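Local structure of pyrrolidone-carboxylate peptidase (Pyrococcus furiosus, 1X10) at residues Val43-Ala48 with Asn84-Arg89; Pro105-Ala110 with Val145-Leu150. The protein removes N-terminal pyroglutamyl groups from polypeptides as a cysteine peptidase of the C15 family, working as a homotetramer. The protein carries 3 engineered substitutions. One frame throughout, in Å; residues are numbered along the deposited sequence.

Contact 1: residues Val43-Ala48 with Asn84-Arg89; sequences VVFGKA and NAIDAR
At the turn that leads into helix 47-59, Phe-45 reaches across to the loop that follows strand 76-83 and meets Ile-86 and Ala-88 in a buried apolar contact. The CG2 methyl of Ile-86 does most of the touching: it lies 3.5 Å from CE2 of Phe-45 and 3.6 Å from CZ of the same ring. Ala-88 adds its CB, 4.2 Å from CE1 of Phe-45, so the outer end of the ring meets two methyl groups whose approaches are both oblique. The side chains of Phe-45 and Ile-86 run alongside one another in opposite senses, which brings CG2 against the far end of the ring. In Ile-86, CG1 stands anti to the carbonyl carbon (chi1 -59°), which sets CG2 anti to the backbone N and turns that branch to the ring. Within the peptidase C15 fold the contact joins the turn before helix 47-59 to the loop after strand 76-83, and Tyr-144 of helix 141-156 packs edge-to-face with Phe-45 and also touches Ile-86. Gly-46 takes the N-cap position of helix 47-59, and its positive phi of 88° suits a residue without a side chain. Polar groups of the long loop further fix the turn: Phe-45 N is hydrogen-bonded to Asp-92 OD1, and Phe-45 O accepts a hydrogen bond from Lys-96 NZ. The side chain of Phe-45 lies about 9 Å from that of Ser-142, an engineered residue at an active-site position.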
loop_
_atom_site.group_PDB
_atom_site.type_symbol
_atom_site.label_atom_id
_atom_site.label_comp_id
_atom_site.label_asym_id
_atom_site.label_seq_id
_atom_site.Cartn_x
_atom_site.Cartn_y
_atom_site.Cartn_z
ATOM N N VAL A 43 6.782 26.706 3.998
ATOM C CA VAL A 43 5.580 25.884 3.925
ATOM C C VAL A 43 4.568 26.600 4.818
ATOM O O VAL A 43 4.192 26.122 5.891
ATOM C CB VAL A 43 5.845 24.449 4.438
ATOM C CG1 VAL A 43 4.573 23.611 4.340
ATOM C CG2 VAL A 43 6.947 23.796 3.598
ATOM N N VAL A 44 4.139 27.766 4.344
ATOM C CA VAL A 44 3.214 28.621 5.074
ATOM C C VAL A 44 2.288 29.338 4.101
ATOM O O VAL A 44 2.752 30.027 3.201
ATOM C CB VAL A 44 3.995 29.697 5.862
ATOM C CG1 VAL A 44 3.022 30.600 6.625
ATOM C CG2 VAL A 44 5.002 29.031 6.801
ATOM N N PHE A 45 0.981 29.178 4.278
ATOM C CA PHE A 45 0.039 29.850 3.396
ATOM C C PHE A 45 0.191 31.361 3.572
ATOM O O PHE A 45 0.446 31.839 4.674
ATOM C CB PHE A 45 -1.399 29.437 3.719
ATOM C CG PHE A 45 -1.702 27.998 3.414
ATOM C CD1 PHE A 45 -1.828 27.062 4.438
ATOM C CD2 PHE A 45 -1.873 27.579 2.099
ATOM C CE1 PHE A 45 -2.127 25.727 4.153
ATOM C CE2 PHE A 45 -2.172 26.252 1.801
ATOM C CZ PHE A 45 -2.301 25.322 2.832
ATOM N N GLY A 46 0.022 32.103 2.481
ATOM C CA GLY A 46 0.160 33.548 2.540
ATOM C C GLY A 46 1.606 33.949 2.316
ATOM O O GLY A 46 1.951 34.511 1.276
ATOM N N LYS A 47 2.456 33.650 3.292
ATOM C CA LYS A 47 3.870 33.973 3.201
ATOM C C LYS A 47 4.483 33.361 1.942
ATOM O O LYS A 47 5.269 34.011 1.247
ATOM C CB LYS A 47 4.599 33.460 4.443
ATOM C CG LYS A 47 6.041 33.919 4.560
ATOM C CD LYS A 47 6.590 33.624 5.953
ATOM C CE LYS A 47 5.774 34.340 7.033
ATOM N NZ LYS A 47 6.286 34.089 8.414
ATOM N N ALA A 48 4.118 32.114 1.650
ATOM C CA ALA A 48 4.633 31.430 0.470
ATOM C C ALA A 48 4.236 32.195 -0.789
ATOM O O ALA A 48 5.014 32.296 -1.737
ATOM C CB ALA A 48 4.096 30.007 0.412
ATOM N N ASN A 84 -7.844 25.437 -7.870
ATOM C CA ASN A 84 -8.092 26.656 -7.107
ATOM C C ASN A 84 -8.784 26.374 -5.778
ATOM O O ASN A 84 -9.927 26.780 -5.564
ATOM C CB ASN A 84 -8.931 27.622 -7.944
ATOM C CG ASN A 84 -8.970 29.023 -7.362
ATOM O OD1 ASN A 84 -8.279 29.326 -6.381
ATOM N ND2 ASN A 84 -9.770 29.891 -7.970
ATOM N N ALA A 85 -8.087 25.683 -4.884
ATOM C CA ALA A 85 -8.660 25.356 -3.587
ATOM C C ALA A 85 -7.605 25.008 -2.555
ATOM O O ALA A 85 -6.523 24.510 -2.882
ATOM C CB ALA A 85 -9.645 24.188 -3.725
ATOM N N ILE A 86 -7.933 25.289 -1.300
ATOM C CA ILE A 86 -7.060 24.978 -0.184
ATOM C C ILE A 86 -7.870 24.153 0.809
ATOM O O ILE A 86 -8.941 24.576 1.250
ATOM C CB ILE A 86 -6.573 26.246 0.542
ATOM C CG1 ILE A 86 -5.814 27.150 -0.429
ATOM C CG2 ILE A 86 -5.678 25.857 1.713
ATOM C CD1 ILE A 86 -5.478 28.497 0.142
ATOM N N ASP A 87 -7.370 22.968 1.135
ATOM C CA ASP A 87 -8.025 22.100 2.102
ATOM C C ASP A 87 -6.898 21.279 2.707
ATOM O O ASP A 87 -6.649 20.144 2.305
ATOM C CB ASP A 87 -9.049 21.179 1.433
ATOM C CG ASP A 87 -10.113 20.690 2.411
ATOM O OD1 ASP A 87 -10.822 19.705 2.106
ATOM O OD2 ASP A 87 -10.242 21.311 3.494
ATOM N N ALA A 88 -6.213 21.882 3.671
ATOM C CA ALA A 88 -5.073 21.258 4.333
ATOM C C ALA A 88 -5.426 20.094 5.253
ATOM O O ALA A 88 -6.272 20.229 6.136
ATOM C CB ALA A 88 -4.307 22.315 5.113
ATOM N N ARG A 89 -4.764 18.957 5.043
ATOM C CA ARG A 89 -4.985 17.774 5.871
ATOM C C ARG A 89 -4.237 18.002 7.184
ATOM O O ARG A 89 -4.590 17.441 8.222
ATOM C CB ARG A 89 -4.441 16.518 5.182
ATOM C CG ARG A 89 -5.075 15.220 5.680
ATOM C CD ARG A 89 -4.100 14.052 5.608
ATOM N NE ARG A 89 -3.114 14.122 6.684
ATOM C CZ ARG A 89 -2.075 13.303 6.811
ATOM N NH1 ARG A 89 -1.873 12.338 5.923
ATOM N NH2 ARG A 89 -1.238 13.446 7.831
#

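Contact 2: residues Pro105-Ala110 with Val145-Leu150; sequences PGAPTA and VMYLSL
Tyr-147 extends from helix 141-156 to the loop 105-110 and presents the edge of its ring to it, with Pro-108 O, Ala-107 CB and Ala-110 CA all near the ring plane. With CG anti to the backbone N (chi1 -175°), the ring is directed outward from the helix and its hydroxyl reaches the loop. There Tyr-147 OH donates a hydrogen bond to Pro-108 O at 2.6 Å. The bond lies in the carbonyl plane and uses a lone pair, with a C=O...donor angle of 139°. The proline side chain lies roughly perpendicular to that of the tyrosine, and Pro-108 CD comes to 3.8 Å from Tyr-147 OH. Ala-107 CB sits closer, 3.1 Å from Tyr-147 OH, a tight approach beside the bond. Farther along the ring edge, Ala-110 CA is 4.2 Å from Tyr-147 CE1, where the loop enters strand 110-112. Ile-103 and Val-104 also pack on the tyrosine, and its ring meets that of Tyr-111 with the planes at about 50°. One phenol thus ties the loop to the helix: the hydroxyl of a buried side chain is satisfied by a backbone carbonyl, which also receives a weak bond from Asn-84 ND2.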
loop_
_atom_site.group_PDB
_atom_site.type_symbol
_atom_site.label_atom_id
_atom_site.label_comp_id
_atom_site.label_asym_id
_atom_site.label_seq_id
_atom_site.Cartn_x
_atom_site.Cartn_y
_atom_site.Cartn_z
ATOM N N PRO A 105 -9.971 33.942 -5.356
ATOM C CA PRO A 105 -11.407 34.101 -5.593
ATOM C C PRO A 105 -11.715 34.609 -6.997
ATOM O O PRO A 105 -11.091 35.554 -7.475
ATOM C CB PRO A 105 -11.823 35.092 -4.509
ATOM C CG PRO A 105 -10.907 34.739 -3.377
ATOM C CD PRO A 105 -9.575 34.571 -4.081
ATOM N N GLY A 106 -12.665 33.962 -7.665
ATOM C CA GLY A 106 -13.041 34.380 -9.004
ATOM C C GLY A 106 -12.181 33.836 -10.130
ATOM O O GLY A 106 -12.588 33.871 -11.294
ATOM N N ALA A 107 -10.994 33.332 -9.805
ATOM C CA ALA A 107 -10.103 32.788 -10.833
ATOM C C ALA A 107 -10.563 31.395 -11.270
ATOM O O ALA A 107 -11.385 30.772 -10.609
ATOM C CB ALA A 107 -8.667 32.735 -10.306
ATOM N N PRO A 108 -10.032 30.890 -12.398
ATOM C CA PRO A 108 -10.413 29.568 -12.900
ATOM C C PRO A 108 -10.289 28.462 -11.863
ATOM O O PRO A 108 -9.392 28.472 -11.020
ATOM C CB PRO A 108 -9.465 29.359 -14.079
ATOM C CG PRO A 108 -9.262 30.759 -14.590
ATOM C CD PRO A 108 -9.067 31.536 -13.308
ATOM N N THR A 109 -11.206 27.507 -11.937
ATOM C CA THR A 109 -11.208 26.378 -11.022
ATOM C C THR A 109 -9.885 25.617 -11.084
ATOM O O THR A 109 -9.444 25.053 -10.086
ATOM C CB THR A 109 -12.377 25.433 -11.352
ATOM O OG1 THR A 109 -13.607 26.117 -11.089
ATOM C CG2 THR A 109 -12.316 24.161 -10.518
ATOM N N ALA A 110 -9.246 25.613 -12.249
ATOM C CA ALA A 110 -7.977 24.907 -12.393
ATOM C C ALA A 110 -7.173 25.356 -13.606
ATOM O O ALA A 110 -7.705 25.987 -14.519
ATOM C CB ALA A 110 -8.225 23.403 -12.477
ATOM N N VAL A 145 1.277 26.740 -4.486
ATOM C CA VAL A 145 2.287 27.404 -5.301
ATOM C C VAL A 145 2.124 27.062 -6.784
ATOM O O VAL A 145 2.308 27.921 -7.648
ATOM C CB VAL A 145 3.715 27.035 -4.841
ATOM C CG1 VAL A 145 3.968 27.589 -3.445
ATOM C CG2 VAL A 145 3.892 25.533 -4.850
ATOM N N MET A 146 1.774 25.815 -7.082
ATOM C CA MET A 146 1.583 25.417 -8.473
ATOM C C MET A 146 0.499 26.274 -9.128
ATOM O O MET A 146 0.667 26.753 -10.252
ATOM C CB MET A 146 1.187 23.939 -8.563
ATOM C CG MET A 146 1.059 23.431 -10.000
ATOM S SD MET A 146 0.412 21.744 -10.097
ATOM C CE MET A 146 0.354 21.534 -11.897
ATOM N N TYR A 147 -0.609 26.471 -8.417
ATOM C CA TYR A 147 -1.717 27.260 -8.937
ATOM C C TYR A 147 -1.340 28.731 -9.120
ATOM O O TYR A 147 -1.609 29.323 -10.165
ATOM C CB TYR A 147 -2.937 27.154 -8.006
ATOM C CG TYR A 147 -4.158 27.860 -8.554
ATOM C CD1 TYR A 147 -5.043 27.204 -9.413
ATOM C CD2 TYR A 147 -4.379 29.215 -8.291
ATOM C CE1 TYR A 147 -6.107 27.872 -9.999
ATOM C CE2 TYR A 147 -5.441 29.899 -8.881
ATOM C CZ TYR A 147 -6.300 29.224 -9.736
ATOM O OH TYR A 147 -7.326 29.904 -10.353
ATOM N N LEU A 148 -0.730 29.319 -8.097
ATOM C CA LEU A 148 -0.332 30.720 -8.152
ATOM C C LEU A 148 0.655 30.973 -9.289
ATOM O O LEU A 148 0.593 32.004 -9.959
ATOM C CB LEU A 148 0.285 31.150 -6.813
ATOM C CG LEU A 148 -0.722 31.290 -5.664
ATOM C CD1 LEU A 148 0.007 31.389 -4.318
ATOM C CD2 LEU A 148 -1.578 32.526 -5.910
ATOM N N SER A 149 1.558 30.029 -9.520
ATOM C CA SER A 149 2.534 30.194 -10.592
ATOM C C SER A 149 1.830 30.180 -11.946
ATOM O O SER A 149 2.080 31.037 -12.806
ATOM C CB SER A 149 3.589 29.083 -10.526
ATOM O OG SER A 149 4.634 29.310 -11.457
ATOM N N LEU A 150 0.936 29.216 -12.137
ATOM C CA LEU A 150 0.205 29.114 -13.395
ATOM C C LEU A 150 -0.735 30.306 -13.597
ATOM O O LEU A 150 -0.933 30.759 -14.727
ATOM C CB LEU A 150 -0.576 27.796 -13.449
ATOM C CG LEU A 150 0.308 26.578 -13.723
ATOM C CD1 LEU A 150 -0.442 25.298 -13.401
ATOM C CD2 LEU A 150 0.765 26.603 -15.175
#

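How the contacts relate
Contact 1 is wholly buried and purely apolar across its segments, whereas contact 2 is partly buried and turns on a hydrogen bond from a side chain to the backbone. Both use the connection between strands 76-83 and 110-112: contact 1 sets its start against the turn before helix 47-59, contact 2 its end against helix 141-156, whose Tyr-144 also touches both sides of contact 1. Their centres lie 12 Å apart, bridged by Asn-84, whose N is 2.8 Å from Thr-109 O. Each also reaches the second subunit: Ala-85, beside Ile-86, and Thr-109 both pack on Phe-112 of that neighbouring chain, while Ala-110 meets Ala-110 of the second subunit.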